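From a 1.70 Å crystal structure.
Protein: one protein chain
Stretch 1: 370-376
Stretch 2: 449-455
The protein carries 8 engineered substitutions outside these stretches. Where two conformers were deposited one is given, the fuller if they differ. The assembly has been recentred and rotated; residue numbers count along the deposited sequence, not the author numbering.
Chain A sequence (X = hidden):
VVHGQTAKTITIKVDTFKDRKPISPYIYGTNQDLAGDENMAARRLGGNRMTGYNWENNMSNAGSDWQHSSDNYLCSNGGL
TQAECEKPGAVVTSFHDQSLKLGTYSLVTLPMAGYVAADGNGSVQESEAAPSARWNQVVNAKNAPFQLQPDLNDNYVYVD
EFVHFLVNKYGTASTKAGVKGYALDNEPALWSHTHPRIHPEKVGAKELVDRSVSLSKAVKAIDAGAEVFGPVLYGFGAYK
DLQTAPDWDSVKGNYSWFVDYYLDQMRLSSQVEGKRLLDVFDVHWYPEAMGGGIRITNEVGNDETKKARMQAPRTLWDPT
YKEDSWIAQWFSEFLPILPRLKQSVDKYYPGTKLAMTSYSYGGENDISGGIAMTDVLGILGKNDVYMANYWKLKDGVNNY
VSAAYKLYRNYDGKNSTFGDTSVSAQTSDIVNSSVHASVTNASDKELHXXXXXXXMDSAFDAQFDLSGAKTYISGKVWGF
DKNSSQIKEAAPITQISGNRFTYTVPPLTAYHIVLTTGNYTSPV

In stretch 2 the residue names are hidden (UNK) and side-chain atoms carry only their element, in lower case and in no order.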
ATOM      1  N   GLY A 370       1.189   5.837  15.631  1.00  8.67           N
ATOM      2  CA  GLY A 370       1.062   7.125  14.947  1.00  8.67           C
ATOM      3  C   GLY A 370       2.425   7.641  14.491  1.00  9.10           C
ATOM      4  O   GLY A 370       2.599   8.105  13.364  1.00  8.89           O
ATOM      5  N   ILE A 371       3.386   7.594  15.400  1.00  8.83           N
ATOM      6  CA  ILE A 371       4.711   8.077  15.047  0.50  8.91           C
ATOM      7  C   ILE A 371       5.385   7.193  13.995  1.00  9.12           C
ATOM      8  O   ILE A 371       6.000   7.707  13.036  1.00  9.08           O
ATOM      9  CB  ILE A 371       5.586   8.275  16.287  0.50  8.79           C
ATOM     10  CG1 ILE A 371       5.011   9.405  17.130  0.50  8.92           C
ATOM     11  CG2 ILE A 371       7.046   8.598  15.885  0.50  8.69           C
ATOM     12  CD1 ILE A 371       5.752   9.619  18.408  0.50  8.62           C
ATOM     13  N   ALA A 372       5.243   5.884  14.110  1.00  9.28           N
ATOM     14  CA  ALA A 372       5.778   5.001  13.061  1.00  9.28           C
ATOM     15  C   ALA A 372       5.229   5.399  11.688  1.00  9.66           C
ATOM     16  O   ALA A 372       5.999   5.554  10.738  1.00  9.55           O
ATOM     17  CB  ALA A 372       5.472   3.526  13.369  1.00  8.81           C
ATOM     18  N   MET A 373       3.920   5.656  11.603  1.00  9.39           N
ATOM     19  CA  MET A 373       3.306   5.969  10.329  1.00 10.77           C
ATOM     20  C   MET A 373       3.650   7.350   9.843  1.00  9.86           C
ATOM     21  O   MET A 373       3.744   7.576   8.639  1.00 10.74           O
ATOM     22  CB  MET A 373       1.783   5.813  10.404  1.00 11.02           C
ATOM     23  CG  MET A 373       1.343   4.378  10.320  1.00 12.09           C
ATOM     24  SD  MET A 373       1.720   3.639   8.705  1.00 14.17           S
ATOM     25  CE  MET A 373       0.460   4.299   7.604  1.00 13.21           C
ATOM     26  N   THR A 374       3.835   8.302  10.747  1.00  9.90           N
ATOM     27  CA  THR A 374       4.256   9.615  10.345  0.50  9.93           C
ATOM     28  C   THR A 374       5.653   9.536   9.709  1.00  9.91           C
ATOM     29  O   THR A 374       5.969  10.279   8.784  1.00 11.33           O
ATOM     30  CB  THR A 374       4.200  10.548  11.549  0.50  9.96           C
ATOM     31  OG1 THR A 374       2.877  10.481  12.119  0.50 10.07           O
ATOM     32  CG2 THR A 374       4.520  11.948  11.138  0.50  9.60           C
ATOM     33  N   ASP A 375       6.466   8.603  10.197  1.00  9.16           N
ATOM     34  CA  ASP A 375       7.798   8.444   9.608  1.00  9.10           C
ATOM     35  C   ASP A 375       7.648   7.712   8.237  1.00  8.93           C
ATOM     36  O   ASP A 375       8.195   8.131   7.224  1.00  9.18           O
ATOM     37  CB  ASP A 375       8.739   7.676  10.560  1.00  9.09           C
ATOM     38  CG  ASP A 375      10.217   7.852  10.201  1.00  9.17           C
ATOM     39  OD1 ASP A 375      10.524   8.660   9.314  1.00  9.53           O
ATOM     40  OD2 ASP A 375      11.059   7.135  10.791  1.00  9.28           O
ATOM     41  N   VAL A 376       6.866   6.638   8.228  1.00  8.89           N
ATOM     42  CA  VAL A 376       6.699   5.808   7.012  1.00  8.03           C
ATOM     43  C   VAL A 376       6.149   6.640   5.870  1.00  8.25           C
ATOM     44  O   VAL A 376       6.657   6.552   4.764  1.00  8.17           O
ATOM     45  CB  VAL A 376       5.779   4.566   7.292  1.00  7.93           C
ATOM     46  CG1 VAL A 376       5.344   3.862   5.934  1.00  7.89           C
ATOM     47  CG2 VAL A 376       6.499   3.554   8.253  1.00  8.20           C
ATOM     48  N   UNK A 449       7.275  21.074   7.061  1.00 11.55           N
ATOM     49  CA  UNK A 449       8.194  20.191   7.775  1.00 12.15           C
ATOM     50  C   UNK A 449       7.381  19.288   8.670  1.00 12.20           C
ATOM     51  O   UNK A 449       6.565  19.779   9.454  1.00 14.15           O
ATOM     52  c   UNK A 449       9.902  22.139   8.056  1.00 13.64           C
ATOM     53  c   UNK A 449      10.769  21.708   6.860  1.00 14.37           C
ATOM     54  c   UNK A 449       9.150  20.976   8.676  1.00 13.34           C
ATOM     55  c   UNK A 449      10.770  22.769   9.168  1.00 15.20           C
ATOM     56  N   UNK A 450       7.569  17.981   8.545  1.00 10.91           N
ATOM     57  CA  UNK A 450       6.969  17.040   9.526  1.00 10.47           C
ATOM     58  C   UNK A 450       8.117  16.503  10.366  1.00 10.62           C
ATOM     59  O   UNK A 450       9.119  16.002   9.833  1.00 10.57           O
ATOM     60  c   UNK A 450       4.892  16.446   8.227  1.00 10.65           C
ATOM     61  c   UNK A 450       6.163  15.899   8.819  1.00 10.48           C
ATOM     62  c   UNK A 450       5.812  14.766   9.843  1.00 10.46           C
ATOM     63  N   UNK A 451       8.042  16.734  11.674  1.00 10.10           N
ATOM     64  CA  UNK A 451       9.104  16.329  12.590  1.00 10.69           C
ATOM     65  C   UNK A 451       8.522  15.517  13.759  1.00 10.80           C
ATOM     66  O   UNK A 451       7.376  15.742  14.203  1.00 10.60           O
ATOM     67  c   UNK A 451      11.146  17.107  13.904  1.00 11.35           C
ATOM     68  c   UNK A 451       9.034  18.552  13.878  1.00 11.99           C
ATOM     69  c   UNK A 451       9.917  17.559  13.089  1.00 11.48           C
ATOM     70  N   UNK A 452       9.271  14.541  14.227  1.00 10.54           N
ATOM     71  CA  UNK A 452       8.766  13.727  15.331  1.00 10.45           C
ATOM     72  C   UNK A 452       9.842  13.354  16.322  1.00 10.55           C
ATOM     73  O   UNK A 452      11.000  13.172  15.944  1.00 11.01           O
ATOM     74  s   UNK A 452       8.209  10.647  12.692  1.00 10.59           S
ATOM     75  c   UNK A 452       8.988  11.469  14.100  1.00 10.59           C
ATOM     76  c   UNK A 452       8.248  12.014  11.498  1.00 11.33           C
ATOM     77  c   UNK A 452       8.058  12.477  14.799  1.00 10.84           C
ATOM     78  N   UNK A 453       9.438  13.222  17.591  1.00 10.21           N
ATOM     79  CA  UNK A 453      10.296  12.709  18.652  1.00 11.53           C
ATOM     80  C   UNK A 453       9.840  11.311  19.067  1.00 11.57           C
ATOM     81  O   UNK A 453       8.715  11.145  19.593  1.00 11.64           O
ATOM     82  c   UNK A 453      11.215  13.331  20.956  1.00 11.94           C
ATOM     83  n   UNK A 453      11.357  14.241  21.912  1.00 12.69           N
ATOM     84  c   UNK A 453      10.215  13.675  19.856  1.00 11.58           C
ATOM     85  o   UNK A 453      11.784  12.247  20.986  1.00 11.25           O
ATOM     86  N   UNK A 454      10.705  10.323  18.802  1.00 12.16           N
ATOM     87  CA  UNK A 454      10.446   8.906  19.086  0.50 12.24           C
ATOM     88  C   UNK A 454      10.861   8.519  20.511  1.00 12.79           C
ATOM     89  O   UNK A 454      10.604   7.391  20.963  1.00 12.50           O
ATOM     90  c   UNK A 454      11.645   7.400  15.669  0.50 11.68           C
ATOM     91  n   UNK A 454      13.796   7.340  14.458  0.50 11.50           N
ATOM     92  c   UNK A 454      11.209   8.022  18.090  0.50 12.02           C
ATOM     93  c   UNK A 454      12.885   8.178  15.270  0.50 11.64           C
ATOM     94  c   UNK A 454      10.772   8.199  16.625  0.50 11.75           C
ATOM     95  N   UNK A 455      11.542   9.429  21.212  1.00 14.08           N
ATOM     96  CA  UNK A 455      11.911   9.140  22.611  1.00 13.82           C
ATOM     97  C   UNK A 455      10.668   8.988  23.469  1.00 15.22           C
ATOM     98  O   UNK A 455       9.720   9.775  23.365  1.00 12.50           O
ATOM     99  c   UNK A 455      12.776  10.239  23.226  1.00 14.29           C
ATOM    100  o   UNK A 455      13.022   9.923  24.615  1.00 14.92           O
TER
HETATM  101  O   HOH W   1      12.093   5.529  12.745  0.50  9.51           O

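Position 449 carries four carbons, forked at the second, the one after CB, and nothing of the helix comes within reach of them. A four-carbon chain with that late fork is leucine, Leu449, a strand residue that plays no part in this contact.

Position 450 has three carbons, with the fork at CB itself. Its CA-to-CB bond points toward the helix, and one branch lies 3.4 Å from CG2 of Thr374, a tight methyl-to-methyl approach. Three carbons branched at CB make valine, Val450, and the close branch is CG1.

Position 451 repeats the pattern of three carbons forked at CB, but its CA-to-CB bond points away and it makes no contact with the helix. It is again valine, Val451.

At position 452 the CA-to-CB bond points toward the helix once more, with an unbranched chain of two carbons, a sulfur and a last carbon. The sulfur sits 3.7 Å from O of Ile371 and 3.7 Å from CB of Asp375, while the terminal carbon is 3.7 Å from CG2 of Thr374. Sulfur within an unbranched chain means methionine, Met452. Its CG also packs 3.9 Å from CG2 of Ile371, so one flexible side chain spans a full turn of helix, with chi2 off the usual wells at -144°.

Position 453 has two carbons, the second bearing one oxygen and one nitrogen. Its CA-to-CB bond points away, yet its backbone O lies 3.5 Å from CD1 of Ile371. The amide makes it asparagine, Asn453, whose OD1 accepts a 2.8 Å hydrogen bond from backbone N of position 455.

Position 454 shows four carbons in a row ending in nitrogen, and a chain carbon lies 3.8 Å from CG2 of Ile371. This is lysine, Lys454, and that carbon is CG. Farther out, NZ stands 4.6 Å from OD2 of Asp375, beyond a salt bridge, and a water joins them, donating to OD2 at 2.7 Å and accepting from NZ at 3.0 Å.

Position 455, one carbon and one oxygen with its CA-to-CB bond pointing away, is serine, Ser455.

The contact is small, burying 303 Å², and no direct hydrogen bond crosses it. Helix and strand run at 143°, closer to antiparallel than parallel. Residues 450 and 452 face the helix by alternation, and Ile371 and Thr374 answer from neighbouring turns. Thr374 OG1 donates to O of Gly370 at 2.7 Å, while its CG2 methyl packs against Val450 and Met452. The rule is apolar packing around a methionine, with a water-linked charged pair alongside.

Stretch 2, residues 449-455: LVVMNKS
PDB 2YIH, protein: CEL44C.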